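Local coordinates for protein enoyl-CoA hydratase (Mycobacterium avium, PDB 3OC7) that probably catalyses the reversible hydration of 2-enoyl-CoA thioesters in fatty acid metabolism, at residues A[6-11]-A[36-41]; A[85-90]-A[240-245]; A[110-115]-A[198-203]; A[155-160]-A[227-232]. All coordinates share one frame; numbering follows the deposited sequence. Where two conformers were deposited one is given.

Contact 1 (A[6-11]-A[36-41]); sequences DALVDY and STALVS
Leu8 lays its CD1 methyl against the start of helix 37-52, touching Ser36 just before it and Ala38 and Leu39 in its first turn. A chi1 of -56° sets CG anti to the carbonyl carbon, and CD1 beyond it reaches the helix start. Leu8 CD1 lies 3.9 Å from Leu39 N and 4.0 Å from Ala38 CB. The methyl also touches Ser36 OG, so it rests beside the capping bond of the helix: Ser36 is the N-cap, and its OG accepts from Leu39 N at 3.2 Å with an N-H...O angle of 162°. The contact therefore places hydrocarbon next to a polar pair that is already satisfied. Val9 adds a second point of touch. Its CG2 methyl sits 3.8 Å from Leu39 O and 4.2 Å from Leu39 CG, and the two side chains cross at about a right angle. Leu39 in turn brings CD1 to 4.0 Å from Leu8 O. No hydrogen bond joins the two segments. The loop has its own tie, a nearly straight bond of 3.0 Å from Asp6 N to Asp10 OD1, and a cis peptide links Ala7 to Leu8. Just beyond the segments, Gln42 OE1 accepts from Leu8 N. This is a surface contact of the crotonase core: strand 9-12, one of the two edge strands of the larger sheet within the chain, runs antiparallel to strand 21-26, while Leu39 also packs on Leu26 and Val9 on Leu43, placing helix 37-52 against both strands.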
loop_
_atom_site.group_PDB
_atom_site.type_symbol
_atom_site.label_atom_id
_atom_site.label_comp_id
_atom_site.label_asym_id
_atom_site.label_seq_id
_atom_site.Cartn_x
_atom_site.Cartn_y
_atom_site.Cartn_z
ATOM N N ASP A 6 9.676 -18.105 -34.049
ATOM C CA ASP A 6 10.328 -19.248 -33.391
ATOM C C ASP A 6 9.522 -19.813 -32.210
ATOM O O ASP A 6 8.666 -19.123 -31.643
ATOM C CB ASP A 6 11.726 -18.841 -32.894
ATOM C CG ASP A 6 12.705 -18.578 -34.028
ATOM O OD1 ASP A 6 12.632 -19.263 -35.076
ATOM O OD2 ASP A 6 13.561 -17.682 -33.867
ATOM N N ALA A 7 9.813 -21.065 -31.845
ATOM C CA ALA A 7 9.298 -21.689 -30.609
ATOM C C ALA A 7 10.503 -22.115 -29.758
ATOM O O ALA A 7 11.536 -22.496 -30.334
ATOM C CB ALA A 7 8.427 -22.884 -30.956
ATOM N N LEU A 8 10.424 -22.088 -28.419
ATOM C CA LEU A 8 9.224 -21.818 -27.595
ATOM C C LEU A 8 9.079 -20.343 -27.162
ATOM O O LEU A 8 8.041 -19.959 -26.606
ATOM C CB LEU A 8 9.227 -22.738 -26.355
ATOM C CG LEU A 8 9.307 -24.264 -26.536
ATOM C CD1 LEU A 8 9.476 -24.945 -25.196
ATOM C CD2 LEU A 8 8.055 -24.807 -27.233
ATOM N N VAL A 9 10.123 -19.547 -27.407
ATOM C CA VAL A 9 10.131 -18.084 -27.224
ATOM C C VAL A 9 10.664 -17.443 -28.517
ATOM O O VAL A 9 11.747 -17.832 -29.013
ATOM C CB VAL A 9 11.035 -17.637 -26.014
ATOM C CG1 VAL A 9 10.995 -16.117 -25.816
ATOM C CG2 VAL A 9 10.640 -18.352 -24.723
ATOM N N ASP A 10 9.915 -16.486 -29.075
ATOM C CA ASP A 10 10.389 -15.721 -30.256
ATOM C C ASP A 10 11.008 -14.371 -29.862
ATOM O O ASP A 10 10.497 -13.698 -28.966
ATOM C CB ASP A 10 9.258 -15.500 -31.281
ATOM C CG ASP A 10 9.717 -14.686 -32.503
ATOM O OD1 ASP A 10 10.386 -15.253 -33.401
ATOM O OD2 ASP A 10 9.425 -13.475 -32.570
ATOM N N TYR A 11 12.103 -13.985 -30.525
ATOM C CA TYR A 11 12.797 -12.700 -30.304
ATOM C C TYR A 11 12.680 -11.813 -31.540
ATOM O O TYR A 11 13.019 -12.251 -32.649
ATOM C CB TYR A 11 14.288 -12.938 -29.997
ATOM C CG TYR A 11 15.077 -11.664 -29.665
ATOM C CD1 TYR A 11 15.570 -10.821 -30.680
ATOM C CD2 TYR A 11 15.338 -11.305 -28.343
ATOM C CE1 TYR A 11 16.293 -9.656 -30.368
ATOM C CE2 TYR A 11 16.051 -10.141 -28.023
ATOM C CZ TYR A 11 16.525 -9.322 -29.043
ATOM O OH TYR A 11 17.220 -8.172 -28.723
ATOM N N SER A 36 7.989 -24.845 -18.793
ATOM C CA SER A 36 8.919 -25.971 -18.966
ATOM C C SER A 36 10.381 -25.525 -18.814
ATOM O O SER A 36 10.671 -24.324 -18.903
ATOM C CB SER A 36 8.708 -26.614 -20.344
ATOM O OG SER A 36 9.054 -25.734 -21.403
ATOM N N THR A 37 11.310 -26.474 -18.615
ATOM C CA THR A 37 12.745 -26.161 -18.512
ATOM C C THR A 37 13.250 -25.399 -19.737
ATOM O O THR A 37 13.990 -24.412 -19.618
ATOM C CB THR A 37 13.616 -27.450 -18.329
ATOM O OG1 THR A 37 13.255 -28.110 -17.115
ATOM C CG2 THR A 37 15.115 -27.129 -18.299
ATOM N N ALA A 38 12.848 -25.870 -20.921
ATOM C CA ALA A 38 13.250 -25.251 -22.184
ATOM C C ALA A 38 12.709 -23.825 -22.351
ATOM O O ALA A 38 13.450 -22.923 -22.763
ATOM C CB ALA A 38 12.831 -26.130 -23.382
ATOM N N LEU A 39 11.424 -23.618 -22.054
ATOM C CA LEU A 39 10.849 -22.258 -22.153
ATOM C C LEU A 39 11.550 -21.271 -21.195
ATOM O O LEU A 39 11.870 -20.132 -21.581
ATOM C CB LEU A 39 9.326 -22.256 -21.931
ATOM C CG LEU A 39 8.589 -20.922 -22.132
ATOM C CD1 LEU A 39 7.226 -21.113 -22.812
ATOM C CD2 LEU A 39 8.443 -20.153 -20.825
ATOM N N VAL A 40 11.800 -21.713 -19.963
ATOM C CA VAL A 40 12.519 -20.900 -18.961
ATOM C C VAL A 40 13.953 -20.525 -19.393
ATOM O O VAL A 40 14.336 -19.352 -19.322
ATOM C CB VAL A 40 12.475 -21.574 -17.551
ATOM C CG1 VAL A 40 13.377 -20.844 -16.561
ATOM C CG2 VAL A 40 11.050 -21.578 -17.002
ATOM N N SER A 41 14.735 -21.490 -19.888
ATOM C CA SER A 41 16.084 -21.207 -20.434
ATOM C C SER A 41 16.066 -20.198 -21.594
ATOM O O SER A 41 16.915 -19.285 -21.657
ATOM C CB SER A 41 16.812 -22.500 -20.878
ATOM O OG SER A 41 17.100 -23.337 -19.771
#

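Contact 2 (A[85-90]-A[240-245]); sequences SAYDMA and ESARLF
Tyr87 holds CG anti to its backbone N (chi1 -178°), which starts its ring on the way to Ala242; Phe245 likewise has CG anti to its N, and its CB and CD2 lie beside Ala90 CB. The Ala242 methyl sits over one face of the tyrosine ring in a CH-pi contact, with CB 4.0 Å from the ring centroid and 27° off the normal. Ala242 CB is nearest Tyr87 CE1, at 3.6 Å. Ala90 CB meets Ala242 CB at 3.9 Å and Phe245 CD2 at 4.1 Å, so small methyls fill the space between two aromatic side chains. The helices run roughly antiparallel, at 141°, and the axes of the two short segments come within 8.7 Å. In the crotonase fold the C-terminal helices lie beside the spiral core and take part in trimer formation; accordingly, on helix 212-245, Glu240 and Leu244 pack against Ala217 and Gln213 of the second subunit. No direct hydrogen bond crosses the contact, but two waters link the segments. One bridges Tyr87 OH and Arg243 NH1, accepting from NH1 at 2.8 Å in the plane of the guanidinium, one face of which lies over Glu240 CA. The other donates to Ala90 O and is bonded to Ser241 OG in one of that residue's two conformers. Beyond the contact, the Phe245 ring makes a cation-pi interaction with Arg93 of helix 86-106.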
loop_
_atom_site.group_PDB
_atom_site.type_symbol
_atom_site.label_atom_id
_atom_site.label_comp_id
_atom_site.label_asym_id
_atom_site.label_seq_id
_atom_site.Cartn_x
_atom_site.Cartn_y
_atom_site.Cartn_z
ATOM N N SER A 85 13.159 -37.453 -4.296
ATOM C CA SER A 85 12.566 -37.929 -5.544
ATOM C C SER A 85 11.596 -36.886 -6.094
ATOM O O SER A 85 12.009 -35.966 -6.807
ATOM C CB SER A 85 11.863 -39.273 -5.333
ATOM N N ALA A 86 10.312 -37.026 -5.758
ATOM C CA ALA A 86 9.319 -36.008 -6.085
ATOM C C ALA A 86 9.643 -34.713 -5.340
ATOM O O ALA A 86 9.450 -33.626 -5.883
ATOM C CB ALA A 86 7.906 -36.494 -5.748
ATOM N N TYR A 87 10.157 -34.839 -4.114
ATOM C CA TYR A 87 10.592 -33.677 -3.327
ATOM C C TYR A 87 11.727 -32.902 -4.005
ATOM O O TYR A 87 11.674 -31.671 -4.085
ATOM C CB TYR A 87 10.984 -34.063 -1.885
ATOM C CG TYR A 87 11.400 -32.868 -1.039
ATOM C CD1 TYR A 87 10.473 -32.185 -0.248
ATOM C CD2 TYR A 87 12.720 -32.401 -1.052
ATOM C CE1 TYR A 87 10.853 -31.082 0.517
ATOM C CE2 TYR A 87 13.106 -31.296 -0.295
ATOM C CZ TYR A 87 12.169 -30.639 0.483
ATOM O OH TYR A 87 12.541 -29.545 1.233
ATOM N N ASP A 88 12.738 -33.619 -4.494
ATOM C CA ASP A 88 13.890 -32.986 -5.150
ATOM C C ASP A 88 13.493 -32.216 -6.413
ATOM O O ASP A 88 13.970 -31.093 -6.637
ATOM C CB ASP A 88 14.984 -34.018 -5.472
ATOM C CG ASP A 88 15.667 -34.566 -4.225
ATOM O OD1 ASP A 88 15.887 -33.807 -3.254
ATOM O OD2 ASP A 88 16.004 -35.772 -4.219
ATOM N N MET A 89 12.620 -32.808 -7.229
ATOM C CA MET A 89 12.126 -32.157 -8.450
ATOM C C MET A 89 11.273 -30.913 -8.138
ATOM O O MET A 89 11.397 -29.885 -8.814
ATOM C CB MET A 89 11.348 -33.142 -9.343
ATOM C CG MET A 89 12.226 -34.085 -10.187
ATOM S SD MET A 89 11.337 -35.405 -11.066
ATOM C CE MET A 89 10.554 -34.512 -12.405
ATOM N N ALA A 90 10.434 -31.007 -7.102
ATOM C CA ALA A 90 9.576 -29.883 -6.674
ATOM C C ALA A 90 10.357 -28.687 -6.097
ATOM O O ALA A 90 10.055 -27.539 -6.438
ATOM C CB ALA A 90 8.508 -30.350 -5.678
ATOM N N GLU A 240 9.001 -24.773 1.494
ATOM C CA GLU A 240 7.560 -24.875 1.777
ATOM C C GLU A 240 6.756 -25.417 0.581
ATOM O O GLU A 240 5.899 -26.303 0.743
ATOM C CB GLU A 240 7.001 -23.509 2.235
ATOM C CG GLU A 240 5.480 -23.509 2.481
ATOM C CD GLU A 240 4.919 -22.174 2.976
ATOM O OE1 GLU A 240 5.688 -21.217 3.232
ATOM O OE2 GLU A 240 3.675 -22.096 3.129
ATOM N N SER A 241 7.021 -24.881 -0.613
ATOM C CA SER A 241 6.372 -25.314 -1.860
ATOM C C SER A 241 6.505 -26.833 -2.059
ATOM O O SER A 241 5.536 -27.531 -2.386
ATOM C CB SER A 241 6.991 -24.554 -3.057
ATOM O OG SER A 241 6.393 -24.893 -4.310
ATOM N N ALA A 242 7.727 -27.334 -1.875
ATOM C CA ALA A 242 8.002 -28.763 -2.055
ATOM C C ALA A 242 7.339 -29.676 -1.016
ATOM O O ALA A 242 6.830 -30.751 -1.374
ATOM C CB ALA A 242 9.516 -29.001 -2.106
ATOM N N ARG A 243 7.354 -29.263 0.256
ATOM C CA ARG A 243 6.622 -29.985 1.318
ATOM C C ARG A 243 5.126 -30.094 1.011
ATOM O O ARG A 243 4.517 -31.157 1.193
ATOM C CB ARG A 243 6.813 -29.321 2.690
ATOM C CG ARG A 243 8.192 -29.487 3.314
ATOM C CD ARG A 243 8.176 -29.200 4.827
ATOM N NE ARG A 243 7.713 -27.852 5.169
ATOM C CZ ARG A 243 8.469 -26.753 5.129
ATOM N NH1 ARG A 243 9.741 -26.816 4.747
ATOM N NH2 ARG A 243 7.943 -25.580 5.459
ATOM N N LEU A 244 4.514 -29.000 0.556
ATOM C CA LEU A 244 3.094 -29.045 0.225
ATOM C C LEU A 244 2.815 -29.961 -0.981
ATOM O O LEU A 244 1.851 -30.733 -0.967
ATOM C CB LEU A 244 2.516 -27.635 0.020
ATOM C CG LEU A 244 2.477 -26.694 1.240
ATOM C CD1 LEU A 244 2.316 -25.228 0.802
ATOM C CD2 LEU A 244 1.371 -27.087 2.245
ATOM N N PHE A 245 3.667 -29.896 -2.008
ATOM C CA PHE A 245 3.471 -30.707 -3.228
ATOM C C PHE A 245 3.368 -32.232 -2.968
ATOM O O PHE A 245 2.555 -32.923 -3.598
ATOM C CB PHE A 245 4.574 -30.411 -4.273
ATOM C CG PHE A 245 4.316 -31.037 -5.635
ATOM C CD1 PHE A 245 3.481 -30.412 -6.559
ATOM C CD2 PHE A 245 4.901 -32.251 -5.984
ATOM C CE1 PHE A 245 3.230 -30.986 -7.806
ATOM C CE2 PHE A 245 4.652 -32.841 -7.234
ATOM C CZ PHE A 245 3.816 -32.199 -8.146
HETATM O O HOH W 1 11.412 -28.927 3.967
HETATM O O HOH W 2 7.271 -26.929 -6.097
#

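Contact 3 (A[110-115]-A[198-203]); sequences PVIAAI and AAIDQL
Ile112 meets Ile200 and Leu203, and Ala114 meets Ile200, with no ring or other flat side chain between them; the one flat group touched is the peptide after Ala113, where Ala113 O lies 4.0 Å from Ile200 CD1. This is the helix-on-sheet layer of the crotonase fold: strand 111-115, an inner strand of the larger sheet, is covered by helix 196-208. Their directions are nearly antiparallel, at 170°, and the axes of the short segments come within 10.0 Å. Ile200 carries the contact. Its CG1 is anti to the carbonyl carbon, and the second torsion of -71° places CD1 between the strand side chains. Ile200 CD1 touches Ile112 CG2 at 3.7 Å and Ala114 CB at 3.8 Å, alternate residues directed to the same side of the strand. The two isoleucine side chains slide past each other in opposite directions. Ile200 also packs on Val60 and Val134 of the flanking strands, so one side chain spans three strands. At the other end, Pro110 and Leu203 touch Leu173 and Thr174 of the third subunit. There the contact is looser, with Ile112 CD1 4.4 Å from Leu203 CB.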
loop_
_atom_site.group_PDB
_atom_site.type_symbol
_atom_site.label_atom_id
_atom_site.label_comp_id
_atom_site.label_asym_id
_atom_site.label_seq_id
_atom_site.Cartn_x
_atom_site.Cartn_y
_atom_site.Cartn_z
ATOM N N PRO A 110 13.411 -1.480 -18.384
ATOM C CA PRO A 110 11.982 -1.642 -18.053
ATOM C C PRO A 110 11.333 -2.798 -18.864
ATOM O O PRO A 110 11.587 -2.921 -20.092
ATOM C CB PRO A 110 11.374 -0.276 -18.448
ATOM C CG PRO A 110 12.544 0.715 -18.368
ATOM C CD PRO A 110 13.712 -0.118 -18.894
ATOM N N VAL A 111 10.537 -3.643 -18.189
ATOM C CA VAL A 111 9.824 -4.789 -18.818
ATOM C C VAL A 111 8.291 -4.621 -18.662
ATOM O O VAL A 111 7.776 -4.466 -17.526
ATOM C CB VAL A 111 10.297 -6.163 -18.235
ATOM C CG1 VAL A 111 9.645 -7.316 -19.017
ATOM C CG2 VAL A 111 11.819 -6.302 -18.253
ATOM N N ILE A 112 7.588 -4.641 -19.805
ATOM C CA ILE A 112 6.132 -4.416 -19.883
ATOM C C ILE A 112 5.374 -5.683 -20.341
ATOM O O ILE A 112 5.587 -6.164 -21.464
ATOM C CB ILE A 112 5.775 -3.233 -20.856
ATOM C CG1 ILE A 112 6.597 -1.982 -20.520
ATOM C CG2 ILE A 112 4.248 -2.958 -20.849
ATOM C CD1 ILE A 112 6.382 -0.842 -21.523
ATOM N N ALA A 113 4.465 -6.211 -19.505
ATOM C CA ALA A 113 3.640 -7.372 -19.927
ATOM C C ALA A 113 2.432 -6.942 -20.777
ATOM O O ALA A 113 1.720 -5.965 -20.447
ATOM C CB ALA A 113 3.170 -8.184 -18.698
ATOM N N ALA A 114 2.200 -7.692 -21.856
ATOM C CA ALA A 114 1.037 -7.495 -22.747
ATOM C C ALA A 114 0.140 -8.752 -22.704
ATOM O O ALA A 114 0.440 -9.759 -23.368
ATOM C CB ALA A 114 1.501 -7.161 -24.200
ATOM N N ILE A 115 -0.933 -8.685 -21.899
ATOM C CA ILE A 115 -1.791 -9.838 -21.560
ATOM C C ILE A 115 -3.152 -9.726 -22.280
ATOM O O ILE A 115 -3.816 -8.710 -22.158
ATOM C CB ILE A 115 -2.045 -9.903 -19.999
ATOM C CG1 ILE A 115 -0.721 -9.909 -19.191
ATOM C CG2 ILE A 115 -2.973 -11.065 -19.605
ATOM C CD1 ILE A 115 -0.845 -9.320 -17.745
ATOM N N ALA A 198 -2.865 -0.535 -29.038
ATOM C CA ALA A 198 -2.773 0.925 -28.944
ATOM C C ALA A 198 -2.160 1.398 -27.607
ATOM O O ALA A 198 -1.360 2.346 -27.589
ATOM C CB ALA A 198 -4.150 1.565 -29.165
ATOM N N ALA A 199 -2.532 0.740 -26.503
ATOM C CA ALA A 199 -2.006 1.102 -25.179
ATOM C C ALA A 199 -0.499 0.785 -25.039
ATOM O O ALA A 199 0.275 1.621 -24.542
ATOM C CB ALA A 199 -2.840 0.422 -24.068
ATOM N N ILE A 200 -0.092 -0.407 -25.486
ATOM C CA ILE A 200 1.331 -0.798 -25.512
ATOM C C ILE A 200 2.165 0.157 -26.384
ATOM O O ILE A 200 3.244 0.599 -25.955
ATOM C CB ILE A 200 1.529 -2.316 -25.928
ATOM C CG1 ILE A 200 0.916 -3.279 -24.878
ATOM C CG2 ILE A 200 3.005 -2.655 -26.229
ATOM C CD1 ILE A 200 1.660 -3.376 -23.521
ATOM N N ASP A 201 1.673 0.502 -27.586
ATOM C CA ASP A 201 2.406 1.415 -28.479
ATOM C C ASP A 201 2.664 2.780 -27.807
ATOM O O ASP A 201 3.787 3.315 -27.882
ATOM C CB ASP A 201 1.681 1.583 -29.837
ATOM C CG ASP A 201 1.914 0.401 -30.813
ATOM O OD1 ASP A 201 2.749 -0.492 -30.547
ATOM O OD2 ASP A 201 1.246 0.372 -31.875
ATOM N N GLN A 202 1.659 3.309 -27.108
ATOM C CA GLN A 202 1.838 4.599 -26.417
ATOM C C GLN A 202 2.841 4.527 -25.251
ATOM O O GLN A 202 3.680 5.434 -25.097
ATOM C CB GLN A 202 0.503 5.202 -25.956
ATOM C CG GLN A 202 0.634 6.653 -25.450
ATOM C CD GLN A 202 1.234 7.607 -26.492
ATOM O OE1 GLN A 202 2.266 8.245 -26.255
ATOM N NE2 GLN A 202 0.586 7.700 -27.652
ATOM N N LEU A 203 2.751 3.461 -24.444
ATOM C CA LEU A 203 3.689 3.263 -23.324
ATOM C C LEU A 203 5.144 3.100 -23.797
ATOM O O LEU A 203 6.060 3.674 -23.188
ATOM C CB LEU A 203 3.250 2.098 -22.391
ATOM C CG LEU A 203 1.977 2.275 -21.549
ATOM C CD1 LEU A 203 1.427 0.920 -21.066
ATOM C CD2 LEU A 203 2.180 3.238 -20.369
#

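Contact 4 (A[155-160]-A[227-232]); sequences ISLTLL and LERFDR. With EDO (1,2-ethanediol), chain B.
Leu157 meets helix 212-245 through CB and both methyls. Its CB lies over the Phe230 ring, 3.9 Å from Phe230 CE1; beyond CG the branch divides. Leu157 CD1 continues across the same ring, 4.1 Å from its centroid and 20° off the normal, a CH-pi contact set toward the CD2-CE2 side. Leu157 CD2 turns to the helix backbone and lies 4.0 Å from Arg229 O. Leu157 thus spans the ring from one side to the other. Thr158 CG2 comes in at the ring edge, 4.1 Å from Phe230 CZ. Arg229 passes Leu157 O and Leu160: its CD comes 3.7 Å from Leu157 O, a buried carbonyl without a hydrogen-bond partner in the model. A bend at chi3 (-68°) then redirects NE, and the guanidinium lies with one face against Leu160 CB, 4.0 Å from Arg229 NH1. Arg229 NH1 donates at 3.0 Å to O1 of a 1,2-ethanediol, probably from the crystallisation liquor, which sits at the guanidinium edge. The diol is held further by Asp233 and by Leu221 O of the second subunit. In this crotonase-fold chain, segment 155-160 also meets helix 165-174, where Leu160 packs on Ala168 and Tyr172; Thr158 and Phe230 both also pack on Met101 of helix 86-106.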
loop_
_atom_site.group_PDB
_atom_site.type_symbol
_atom_site.label_atom_id
_atom_site.label_comp_id
_atom_site.label_asym_id
_atom_site.label_seq_id
_atom_site.Cartn_x
_atom_site.Cartn_y
_atom_site.Cartn_z
ATOM N N ILE A 155 5.213 -17.351 -5.629
ATOM C CA ILE A 155 4.725 -16.146 -6.327
ATOM C C ILE A 155 4.477 -14.935 -5.386
ATOM O O ILE A 155 4.388 -13.788 -5.855
ATOM C CB ILE A 155 3.505 -16.423 -7.248
ATOM C CG1 ILE A 155 2.274 -16.859 -6.450
ATOM C CG2 ILE A 155 3.849 -17.453 -8.351
ATOM C CD1 ILE A 155 1.057 -17.176 -7.320
ATOM N N SER A 156 4.389 -15.203 -4.073
ATOM C CA SER A 156 4.294 -14.153 -3.032
ATOM C C SER A 156 5.462 -13.141 -3.066
ATOM O O SER A 156 5.299 -11.978 -2.655
ATOM C CB SER A 156 4.137 -14.758 -1.616
ATOM O OG SER A 156 2.870 -15.399 -1.424
ATOM N N LEU A 157 6.622 -13.578 -3.571
ATOM C CA LEU A 157 7.816 -12.717 -3.708
ATOM C C LEU A 157 7.573 -11.419 -4.528
ATOM O O LEU A 157 8.145 -10.367 -4.212
ATOM C CB LEU A 157 9.004 -13.505 -4.308
ATOM C CG LEU A 157 9.638 -14.595 -3.439
ATOM C CD1 LEU A 157 10.582 -15.475 -4.277
ATOM C CD2 LEU A 157 10.340 -13.994 -2.215
ATOM N N THR A 158 6.729 -11.525 -5.568
ATOM C CA THR A 158 6.328 -10.348 -6.385
ATOM C C THR A 158 4.868 -9.876 -6.191
ATOM O O THR A 158 4.583 -8.698 -6.467
ATOM C CB THR A 158 6.634 -10.539 -7.915
ATOM O OG1 THR A 158 5.882 -11.645 -8.449
ATOM C CG2 THR A 158 8.157 -10.699 -8.181
ATOM N N LEU A 159 3.960 -10.748 -5.723
ATOM C CA LEU A 159 2.564 -10.333 -5.438
ATOM C C LEU A 159 2.388 -9.503 -4.159
ATOM O O LEU A 159 1.661 -8.481 -4.160
ATOM C CB LEU A 159 1.604 -11.543 -5.397
ATOM C CG LEU A 159 1.384 -12.340 -6.689
ATOM C CD1 LEU A 159 0.274 -13.358 -6.456
ATOM C CD2 LEU A 159 1.067 -11.436 -7.878
ATOM N N LEU A 160 3.025 -9.914 -3.063
ATOM C CA LEU A 160 2.796 -9.204 -1.784
ATOM C C LEU A 160 3.318 -7.744 -1.722
ATOM O O LEU A 160 2.679 -6.912 -1.057
ATOM C CB LEU A 160 3.209 -10.044 -0.557
ATOM C CG LEU A 160 2.455 -11.376 -0.367
ATOM C CD1 LEU A 160 2.958 -12.073 0.902
ATOM C CD2 LEU A 160 0.917 -11.223 -0.344
ATOM N N LEU A 227 13.970 -6.805 -4.051
ATOM C CA LEU A 227 15.165 -7.655 -4.013
ATOM C C LEU A 227 15.571 -8.067 -2.568
ATOM O O LEU A 227 16.066 -9.196 -2.349
ATOM C CB LEU A 227 16.313 -6.996 -4.789
ATOM C CG LEU A 227 16.056 -6.872 -6.305
ATOM C CD1 LEU A 227 17.059 -5.931 -6.988
ATOM C CD2 LEU A 227 16.049 -8.252 -6.957
ATOM N N GLU A 228 15.314 -7.180 -1.599
ATOM C CA GLU A 228 15.549 -7.487 -0.177
ATOM C C GLU A 228 14.675 -8.641 0.307
ATOM O O GLU A 228 15.139 -9.487 1.108
ATOM C CB GLU A 228 15.299 -6.263 0.714
ATOM C CG GLU A 228 16.308 -5.143 0.575
ATOM C CD GLU A 228 15.897 -3.896 1.351
ATOM O OE1 GLU A 228 15.561 -4.013 2.554
ATOM O OE2 GLU A 228 15.903 -2.795 0.760
ATOM N N ARG A 229 13.428 -8.691 -0.176
ATOM C CA ARG A 229 12.476 -9.773 0.157
ATOM C C ARG A 229 12.940 -11.132 -0.409
ATOM O O ARG A 229 12.873 -12.157 0.296
ATOM C CB ARG A 229 11.041 -9.404 -0.301
ATOM C CG ARG A 229 9.951 -10.419 0.071
ATOM C CD ARG A 229 8.580 -10.094 -0.536
ATOM N NE ARG A 229 7.977 -8.881 0.032
ATOM C CZ ARG A 229 7.046 -8.860 0.982
ATOM N NH1 ARG A 229 6.580 -9.989 1.502
ATOM N NH2 ARG A 229 6.572 -7.692 1.405
ATOM N N PHE A 230 13.426 -11.140 -1.658
ATOM C CA PHE A 230 14.057 -12.336 -2.255
ATOM C C PHE A 230 15.234 -12.830 -1.379
ATOM O O PHE A 230 15.327 -14.029 -1.073
ATOM C CB PHE A 230 14.576 -12.057 -3.689
ATOM C CG PHE A 230 13.531 -12.169 -4.809
ATOM C CD1 PHE A 230 12.560 -11.189 -4.998
ATOM C CD2 PHE A 230 13.592 -13.240 -5.733
ATOM C CE1 PHE A 230 11.635 -11.278 -6.069
ATOM C CE2 PHE A 230 12.680 -13.349 -6.814
ATOM C CZ PHE A 230 11.697 -12.359 -6.986
ATOM N N ASP A 231 16.128 -11.920 -0.976
ATOM C CA ASP A 231 17.274 -12.275 -0.119
ATOM C C ASP A 231 16.829 -12.978 1.190
ATOM O O ASP A 231 17.409 -14.002 1.572
ATOM C CB ASP A 231 18.111 -11.027 0.218
ATOM C CG ASP A 231 18.970 -10.537 -0.940
ATOM O OD1 ASP A 231 19.215 -11.284 -1.917
ATOM O OD2 ASP A 231 19.430 -9.377 -0.839
ATOM N N ARG A 232 15.802 -12.432 1.853
ATOM C CA ARG A 232 15.289 -12.985 3.123
ATOM C C ARG A 232 14.500 -14.304 3.007
ATOM O O ARG A 232 14.654 -15.190 3.877
ATOM C CB ARG A 232 14.405 -11.959 3.854
ATOM C CG ARG A 232 15.070 -10.648 4.236
ATOM C CD ARG A 232 14.174 -9.832 5.191
ATOM N NE ARG A 232 12.849 -9.532 4.637
ATOM C CZ ARG A 232 12.543 -8.443 3.927
ATOM N NH1 ARG A 232 13.460 -7.520 3.677
ATOM N NH2 ARG A 232 11.307 -8.276 3.466
HETATM C C1 EDO B . 6.839 -13.858 1.998
HETATM O O1 EDO B . 7.649 -12.830 1.418
HETATM C C2 EDO B . 6.016 -13.299 3.152
HETATM O O2 EDO B . 5.236 -14.376 3.691
#

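Overall arrangement
Contacts 3 and 4 are buried, contact 2 is partly buried and contact 1 lies at the surface. Contacts 1 and 3 both reach the larger sheet, one at its edge strand and the other on an inner strand, with centres 21 Å apart. Contacts 2 and 4 share helix 212-245 at points about 20 Å apart between centres, and both touch the second subunit, whereas contact 3 touches the third. No hydrogen bond joins the two segments directly in any of them. The side-chain contacts of contact 3 are all aliphatic, contact 1 sets aliphatic groups beside a helix cap, and contacts 2 and 4 add aromatic faces, with polar groups bridged by water or engaged by diol.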